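Local coordinates for protein 1-carboxybiuret hydrolase subunit AtzE (Pseudomonas sp., PDB 6C62) that hydrolyses 1-carboxybiuret to urea-1,3-dicarboxylate and ammonia, a step in the bacterial degradation of atrazine, at residues Arg331-Ser334 with Gly335-Pro339; Asp214-Glu217 with Gly218-Leu221; Arg394-Met397 with Gly398-Thr401; Pro189-Arg193 with Leu194-Gly198. One frame throughout, in Å; residues are numbered along the deposited sequence.

Interaction 1 of 4, residues Arg331-Ser334 with Gly335-Pro339; sequences RFIS and GVLQP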
# COMPACT_ATOMS: atom_id res chain seq x y z
N ARG A 331 7.98 5.34 -22.48
CA ARG A 331 7.52 4.30 -21.58
C ARG A 331 7.10 4.89 -20.24
O ARG A 331 6.14 4.44 -19.67
CB ARG A 331 8.61 3.25 -21.38
CG ARG A 331 9.10 2.67 -22.74
CD ARG A 331 10.01 1.48 -22.56
NE ARG A 331 9.31 0.40 -21.84
CZ ARG A 331 9.92 -0.59 -21.19
NH1 ARG A 331 11.25 -0.59 -21.09
NH2 ARG A 331 9.19 -1.54 -20.61
N PHE A 332 7.83 5.88 -19.75
CA PHE A 332 7.42 6.60 -18.56
C PHE A 332 6.10 7.31 -18.78
O PHE A 332 5.20 7.25 -17.91
CB PHE A 332 8.51 7.63 -18.08
CG PHE A 332 9.64 7.04 -17.30
CD1 PHE A 332 9.43 6.35 -16.13
CD2 PHE A 332 10.92 7.22 -17.72
CE1 PHE A 332 10.50 5.85 -15.38
CE2 PHE A 332 12.00 6.68 -17.02
CZ PHE A 332 11.79 6.01 -15.84
N ILE A 333 5.96 7.97 -19.94
CA ILE A 333 4.72 8.68 -20.23
C ILE A 333 3.55 7.68 -20.31
O ILE A 333 2.50 7.92 -19.72
CB ILE A 333 4.83 9.53 -21.49
CG1 ILE A 333 5.67 10.75 -21.26
CG2 ILE A 333 3.47 9.99 -21.96
CD1 ILE A 333 6.12 11.48 -22.56
N SER A 334 3.71 6.58 -21.03
CA SER A 334 2.70 5.54 -21.05
C SER A 334 2.27 5.12 -19.68
O SER A 334 1.07 5.02 -19.38
CB SER A 334 3.24 4.28 -21.78
OG SER A 334 2.19 3.33 -21.92
N GLY A 335 3.25 4.90 -18.80
CA GLY A 335 2.98 4.54 -17.39
C GLY A 335 2.09 5.55 -16.67
O GLY A 335 1.16 5.16 -15.94
N VAL A 336 2.36 6.83 -16.87
CA VAL A 336 1.53 7.92 -16.26
C VAL A 336 0.09 7.90 -16.76
O VAL A 336 -0.82 8.28 -16.04
CB VAL A 336 2.15 9.29 -16.57
CG1 VAL A 336 1.21 10.42 -16.25
CG2 VAL A 336 3.46 9.44 -15.83
N LEU A 337 -0.11 7.48 -18.03
CA LEU A 337 -1.44 7.47 -18.64
C LEU A 337 -2.27 6.21 -18.34
O LEU A 337 -3.43 6.14 -18.74
CB LEU A 337 -1.35 7.74 -20.14
CG LEU A 337 -0.52 8.96 -20.55
CD1 LEU A 337 -0.56 9.20 -22.09
CD2 LEU A 337 -0.92 10.23 -19.82
N GLN A 338 -1.73 5.27 -17.58
CA GLN A 338 -2.42 4.01 -17.34
C GLN A 338 -3.64 4.24 -16.45
O GLN A 338 -3.57 4.95 -15.44
CB GLN A 338 -1.50 2.96 -16.67
CG GLN A 338 -0.46 2.41 -17.61
CD GLN A 338 0.56 1.52 -16.96
OE1 GLN A 338 1.53 1.16 -17.60
NE2 GLN A 338 0.33 1.12 -15.71
N PRO A 339 -4.80 3.70 -16.85
CA PRO A 339 -5.97 3.72 -15.91
C PRO A 339 -5.61 3.27 -14.46
O PRO A 339 -4.87 2.34 -14.27
CB PRO A 339 -6.94 2.73 -16.56
CG PRO A 339 -6.62 2.81 -18.05
CD PRO A 339 -5.13 3.06 -18.14
O HOH W 1 2.74 1.44 -19.91

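Interaction 2 of 4, residues Asp214-Glu217 with Gly218-Leu221; sequences DSVE and GLAL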
# COMPACT_ATOMS: atom_id res chain seq x y z
N ASP A 214 32.56 -11.50 -7.82
CA ASP A 214 33.43 -12.41 -8.56
C ASP A 214 33.37 -13.86 -8.08
O ASP A 214 34.05 -14.73 -8.65
CB ASP A 214 34.85 -11.90 -8.51
CG ASP A 214 35.49 -12.01 -7.11
OD1 ASP A 214 34.83 -12.38 -6.07
OD2 ASP A 214 36.67 -11.68 -7.05
N SER A 215 32.58 -14.12 -7.06
CA SER A 215 32.50 -15.45 -6.45
C SER A 215 31.29 -15.48 -5.54
O SER A 215 30.81 -14.41 -5.11
CB SER A 215 33.73 -15.76 -5.62
OG SER A 215 33.88 -14.76 -4.62
N VAL A 216 30.82 -16.68 -5.24
CA VAL A 216 29.70 -16.78 -4.32
C VAL A 216 30.06 -16.36 -2.87
O VAL A 216 29.21 -15.81 -2.14
CB VAL A 216 28.99 -18.18 -4.46
CG1 VAL A 216 29.81 -19.26 -3.82
CG2 VAL A 216 27.58 -18.07 -3.82
N GLU A 217 31.32 -16.56 -2.46
CA GLU A 217 31.81 -16.08 -1.17
C GLU A 217 31.73 -14.57 -1.12
O GLU A 217 31.36 -14.03 -0.10
CB GLU A 217 33.28 -16.47 -0.90
CG GLU A 217 33.53 -17.94 -0.67
CD GLU A 217 33.72 -18.76 -1.97
OE1 GLU A 217 33.49 -18.27 -3.12
OE2 GLU A 217 34.10 -19.95 -1.84
N GLY A 218 32.08 -13.91 -2.23
CA GLY A 218 31.93 -12.45 -2.36
C GLY A 218 30.52 -11.98 -2.08
O GLY A 218 30.33 -11.02 -1.36
N LEU A 219 29.52 -12.68 -2.67
CA LEU A 219 28.14 -12.36 -2.38
C LEU A 219 27.84 -12.48 -0.90
O LEU A 219 27.27 -11.54 -0.30
CB LEU A 219 27.19 -13.24 -3.16
CG LEU A 219 27.12 -13.17 -4.65
CD1 LEU A 219 26.07 -14.15 -5.09
CD2 LEU A 219 26.87 -11.78 -5.21
N ALA A 220 28.24 -13.60 -0.30
CA ALA A 220 27.87 -13.90 1.10
C ALA A 220 28.49 -12.91 2.06
O ALA A 220 27.82 -12.43 2.98
CB ALA A 220 28.22 -15.34 1.48
N LEU A 221 29.77 -12.60 1.83
CA LEU A 221 30.51 -11.67 2.71
C LEU A 221 29.90 -10.27 2.64
O LEU A 221 29.75 -9.63 3.67
CB LEU A 221 32.02 -11.54 2.33
CG LEU A 221 32.85 -12.78 2.67
CD1 LEU A 221 34.09 -12.80 1.84
CD2 LEU A 221 33.21 -12.83 4.12

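Interaction 3 of 4, residues Arg394-Met397 with Gly398-Thr401; sequences RPAM and GLLT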
# COMPACT_ATOMS: atom_id res chain seq x y z
N ARG A 394 14.55 -4.78 -25.35
CA ARG A 394 14.73 -4.12 -24.08
C ARG A 394 13.82 -4.72 -22.99
O ARG A 394 14.36 -5.25 -22.06
CB ARG A 394 14.72 -2.56 -24.19
CG ARG A 394 15.95 -2.09 -25.01
CD ARG A 394 16.16 -0.58 -25.07
NE ARG A 394 15.11 0.04 -25.87
CZ ARG A 394 15.13 0.13 -27.22
NH1 ARG A 394 16.16 -0.31 -27.97
NH2 ARG A 394 14.09 0.68 -27.84
N PRO A 395 12.50 -4.76 -23.16
CA PRO A 395 11.66 -5.46 -22.14
C PRO A 395 11.89 -6.96 -22.03
O PRO A 395 11.79 -7.55 -20.95
CB PRO A 395 10.26 -5.21 -22.62
CG PRO A 395 10.38 -3.94 -23.41
CD PRO A 395 11.67 -4.03 -24.14
N ALA A 396 12.18 -7.60 -23.15
CA ALA A 396 12.28 -9.07 -23.18
C ALA A 396 13.36 -9.67 -22.31
O ALA A 396 13.20 -10.83 -21.90
CB ALA A 396 12.50 -9.56 -24.59
N MET A 397 14.47 -8.94 -22.09
CA MET A 397 15.57 -9.45 -21.26
C MET A 397 15.07 -9.86 -19.85
O MET A 397 15.68 -10.68 -19.19
CB MET A 397 16.70 -8.41 -21.15
CG MET A 397 17.60 -8.24 -22.39
SD MET A 397 18.35 -9.81 -22.93
CE MET A 397 17.25 -10.09 -24.28
N GLY A 398 13.97 -9.25 -19.37
CA GLY A 398 13.43 -9.56 -18.02
C GLY A 398 12.25 -10.51 -17.94
O GLY A 398 11.61 -10.64 -16.89
N LEU A 399 11.93 -11.17 -19.04
CA LEU A 399 10.79 -12.10 -19.06
C LEU A 399 10.79 -13.15 -17.91
O LEU A 399 9.73 -13.51 -17.38
CB LEU A 399 10.77 -12.84 -20.43
CG LEU A 399 10.19 -12.08 -21.64
CD1 LEU A 399 10.47 -12.83 -22.93
CD2 LEU A 399 8.70 -11.81 -21.53
N LEU A 400 11.96 -13.69 -17.61
CA LEU A 400 12.15 -14.74 -16.62
C LEU A 400 12.42 -14.22 -15.19
O LEU A 400 12.22 -14.94 -14.21
CB LEU A 400 13.30 -15.63 -17.03
CG LEU A 400 13.11 -16.25 -18.43
CD1 LEU A 400 14.37 -16.99 -18.90
CD2 LEU A 400 11.91 -17.18 -18.42
N THR A 401 12.85 -12.98 -15.08
CA THR A 401 13.17 -12.37 -13.78
C THR A 401 11.93 -11.72 -13.14
O THR A 401 11.75 -11.77 -11.91
CB THR A 401 14.29 -11.32 -13.90
OG1 THR A 401 14.03 -10.43 -14.99
CG2 THR A 401 15.57 -11.98 -14.16
O HOH W 2 14.83 -12.74 -17.84

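Interaction 4 of 4, residues Pro189-Arg193 with Leu194-Gly198; sequences PTFGR and LSRRG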
# COMPACT_ATOMS: atom_id res chain seq x y z
N PRO A 189 18.46 -10.01 -2.75
CA PRO A 189 17.90 -10.51 -1.52
C PRO A 189 16.37 -10.39 -1.47
O PRO A 189 15.73 -9.91 -2.42
CB PRO A 189 18.56 -9.63 -0.43
CG PRO A 189 19.70 -8.95 -1.12
CD PRO A 189 19.16 -8.74 -2.51
N THR A 190 15.81 -10.93 -0.40
CA THR A 190 14.36 -10.82 -0.15
C THR A 190 13.94 -9.33 -0.17
O THR A 190 14.66 -8.47 0.31
CB THR A 190 14.01 -11.37 1.23
OG1 THR A 190 14.44 -12.74 1.33
CG2 THR A 190 12.56 -11.26 1.51
N PHE A 191 12.78 -9.02 -0.74
CA PHE A 191 12.26 -7.67 -0.63
C PHE A 191 12.17 -7.27 0.85
O PHE A 191 11.58 -7.99 1.68
CB PHE A 191 10.88 -7.57 -1.28
CG PHE A 191 10.37 -6.16 -1.38
CD1 PHE A 191 10.79 -5.31 -2.41
CD2 PHE A 191 9.62 -5.65 -0.37
CE1 PHE A 191 10.41 -3.99 -2.46
CE2 PHE A 191 9.23 -4.30 -0.37
CZ PHE A 191 9.65 -3.46 -1.43
N GLY A 192 12.75 -6.15 1.21
CA GLY A 192 12.76 -5.64 2.58
C GLY A 192 13.89 -6.11 3.44
O GLY A 192 13.92 -5.77 4.62
N ARG A 193 14.84 -6.85 2.89
CA ARG A 193 16.00 -7.27 3.65
C ARG A 193 17.04 -6.16 3.87
O ARG A 193 17.54 -5.97 4.97
CB ARG A 193 16.65 -8.47 2.92
CG ARG A 193 17.95 -8.96 3.50
CD ARG A 193 17.81 -9.67 4.83
NE ARG A 193 17.36 -11.05 4.63
CZ ARG A 193 17.23 -11.95 5.62
NH1 ARG A 193 16.84 -13.18 5.34
NH2 ARG A 193 17.42 -11.60 6.86
N LEU A 194 17.46 -5.53 2.76
CA LEU A 194 18.52 -4.56 2.77
C LEU A 194 17.98 -3.13 2.62
O LEU A 194 17.11 -2.84 1.75
CB LEU A 194 19.54 -4.87 1.69
CG LEU A 194 20.34 -6.12 1.74
CD1 LEU A 194 21.45 -6.09 0.70
CD2 LEU A 194 21.00 -6.34 3.11
N SER A 195 18.49 -2.25 3.47
CA SER A 195 17.98 -0.86 3.57
C SER A 195 18.16 -0.12 2.27
O SER A 195 19.25 -0.17 1.63
CB SER A 195 18.72 -0.09 4.64
OG SER A 195 18.30 1.27 4.61
N ARG A 196 17.13 0.58 1.87
CA ARG A 196 17.16 1.35 0.62
C ARG A 196 17.49 2.83 0.87
O ARG A 196 17.52 3.61 -0.04
CB ARG A 196 15.79 1.24 -0.08
CG ARG A 196 15.50 -0.17 -0.48
CD ARG A 196 14.22 -0.35 -1.29
NE ARG A 196 13.04 0.33 -0.77
CZ ARG A 196 11.82 0.21 -1.29
NH1 ARG A 196 11.60 -0.61 -2.34
NH2 ARG A 196 10.83 0.86 -0.78
N ARG A 197 17.74 3.19 2.12
CA ARG A 197 17.96 4.58 2.49
C ARG A 197 19.25 5.18 1.87
O ARG A 197 20.33 4.57 1.88
CB ARG A 197 17.98 4.69 4.03
CG ARG A 197 18.17 6.14 4.50
CD ARG A 197 17.69 6.36 5.90
NE ARG A 197 18.36 5.51 6.89
CZ ARG A 197 19.37 5.90 7.68
NH1 ARG A 197 19.86 7.10 7.58
NH2 ARG A 197 19.86 5.07 8.63
N GLY A 198 19.09 6.38 1.33
CA GLY A 198 20.14 7.06 0.58
C GLY A 198 20.31 6.56 -0.86
O GLY A 198 21.41 6.64 -1.37
O HOH W 3 16.72 -6.52 -0.08

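Interaction 1 of 4, residues Arg331-Ser334 with Gly335-Pro339
Leu337 lays its side chain over the carbonyl of Ile333, with Leu337 CG 3.3 Å from Ile333 O, and its CD1 meets Ile333 CG2 at 4.1 Å. This is an i to i+4 pair at the C-terminal end of helix 329-336: the two side chains run side by side and point the same way. Ile333 offers CG2 because that methyl stands anti to its own backbone N, while CG1 turns back beside the N (chi1 -73°). The same Ile333 O accepts the backbone N-H of Leu337 at 3.1 Å, so one oxygen carries both the helix bond and the leucine branch point; a second, weak bond from Leu337 N goes to Ser334 O. With an alanine here, the backbone bond could stay, but Ile333 CG2 would probably lose its neighbour across the turn and the carbonyl its apolar cover. In the steps just before, Gly335 N and Val336 N bond to Arg331 O and Phe332 O. Val336 also packs on Leu314 and Leu317 of helix 314-319, and the Leu337 carbonyl accepts a hydrogen bond from an aromatic side chain on a chain of another protein. Gln338 runs out extended, giving its NE2 to Val303 O. Gln338 OE1 takes a hydrogen bond from a water at 2.6 Å, and that water lies 2.8 Å from Ser334 OG.

Interaction 2 of 4, residues Asp214-Glu217 with Gly218-Leu221
Ser215 OG is gripped from two directions: it accepts the backbone N-H of Gly218 at 3.1 Å (N-H...O angle 153°) and gives its own proton to Asp214 OD1 at 2.9 Å, reaching that oxygen from above the carboxylate plane. Asp214 OD1 is shared, since Thr3 OG1 bonds to it as well. With chi1 at 57°, Ser215 OG sits between its backbone N and carbonyl carbon, the position from which it can lean over the first turn. Ser215 is the N-cap of helix 216-226, which begins just after strand 208-213 of the large mixed sheet, with Asp214 and Ser215 between them. An alanine in its place would remove the hydroxyl, so Gly218 N would probably be left without its cap and Asp214 OD1 without one of its donors. The serine's carbonyl starts the regular helix bonds, accepting Leu219 N at 3.3 Å. Gln448 works on the same end, its OE1 taking Val216 N while its NE2 holds Glu217 OE1. Further along, Leu221 N makes a straight bond to Glu217 O at 2.9 Å (165°), and Leu221 CG rests on that same oxygen at 3.4 Å. Val216 CG2 approaches Leu219 CD1 at 4.4 Å, and both of these side chains lie against Trp185.

Interaction 3 of 4, residues Arg394-Met397 with Gly398-Thr401
Gly398, Ala396 and Leu399 meet in a type I beta turn, running from Ala396 to Leu399, where the chain leaves helix 393-396. Leu399 N closes the turn on Ala396 O at 3.1 Å; the bond is straight at the hydrogen (166°), yet the donor stands well above the carbonyl plane. One residue back, Gly398 N reaches Pro395 O at 3.2 Å, also from above the plane, so two successive bonds of i to i+3 spacing draw the backbone round. The leucine side chain folds back over the turn it closes. Leu399 CG lies 3.3 Å from Ala396 O, and its CD1 comes to 4.2 Å from Ala396 CB; CG gets there because it stands anti to the carbonyl carbon of Leu399, beside the backbone N (chi1 -79°). Ala396 and Leu399 both press on His391 of the strand 389-392, and Leu399 O accepts from Trp263 NE1. Met397, bent at chi2 and chi3, packs on Phe127, Ile374 and Ile384, the last of which Ala396 also touches. Beyond the turn, Thr401 N makes a weak bond of 3.2 Å to Gly398 O. The outgoing carbonyl and amide are joined by a single water, which donates to Met397 O at 2.6 Å and accepts from Leu400 N at 3.0 Å.

Interaction 4 of 4, residues Pro189-Arg193 with Leu194-Gly198
Pro189 CG touches Leu194 CD1 at 3.8 Å, the two side chains crossing at about a right angle, with Leu194 CG only a little farther off. The second meeting of side chains is between Phe191 and Arg196: Arg196 NH1 approaches CZ and CE1 of the ring obliquely, 3.6 Å from Phe191 CZ, while the guanidinium plane stands nearly perpendicular to the ring (89°). Phe191 brings its ring there with CG anti to the backbone N (chi1 -172°), which throws the aromatic group out on the side from which the arginine approaches. A water ties the backbones together, donating to Thr190 O at 2.9 Å and accepting Leu194 N at 3.1 Å. Thr190 O thus has two partners, because Arg193 N also bonds to it at 3.1 Å.

Around this shell, Arg196 NH1 is held by the carbonyls of His204 and Asp207, and its NH2 makes a salt bridge to an acidic side chain on a chain of another protein, so the guanidinium that meets the phenylalanine is held by several partners. Arg193 bends away to a salt bridge with Glu437, whose other oxygen takes Thr190 N. Asp230 anchors the far end, binding both Ser195 OG and Arg197 NE.

Within that end, Ser195 OG accepts Arg197 N at 3.2 Å, an ST turn. The near end is a type II beta turn from Thr190 to Arg193, with Gly192 in the positive-phi corner where a CB would jam against the preceding carbonyl. Both turns shape the loop between strands 185-188 and 208-213 of the sheet.

Interactions 1 and 3 are the pair that touch, through packing of Arg331 NH2 against Pro395 CG at 3.9 Å. Both lie near the probable catalytic serines: Gly398 of interaction 3 is about 8 Å from the Ser174 side chain, and the Arg331 side chain of interaction 1 about 10 Å from those of Ser174 and Ser150. Interaction 4 stands a little farther off, with the Pro189 side chain about 11 Å from that of Ser174 and the Arg196 side chain about 12 Å from that of Lys74, the probable charge-relay lysine. Its nearest atoms are about 8 Å from interaction 2, whose helix follows the strand to which the 189-198 loop leads. Interactions 1 and 2 fall on opposite sides of the chain's centre, 38 Å apart between centres.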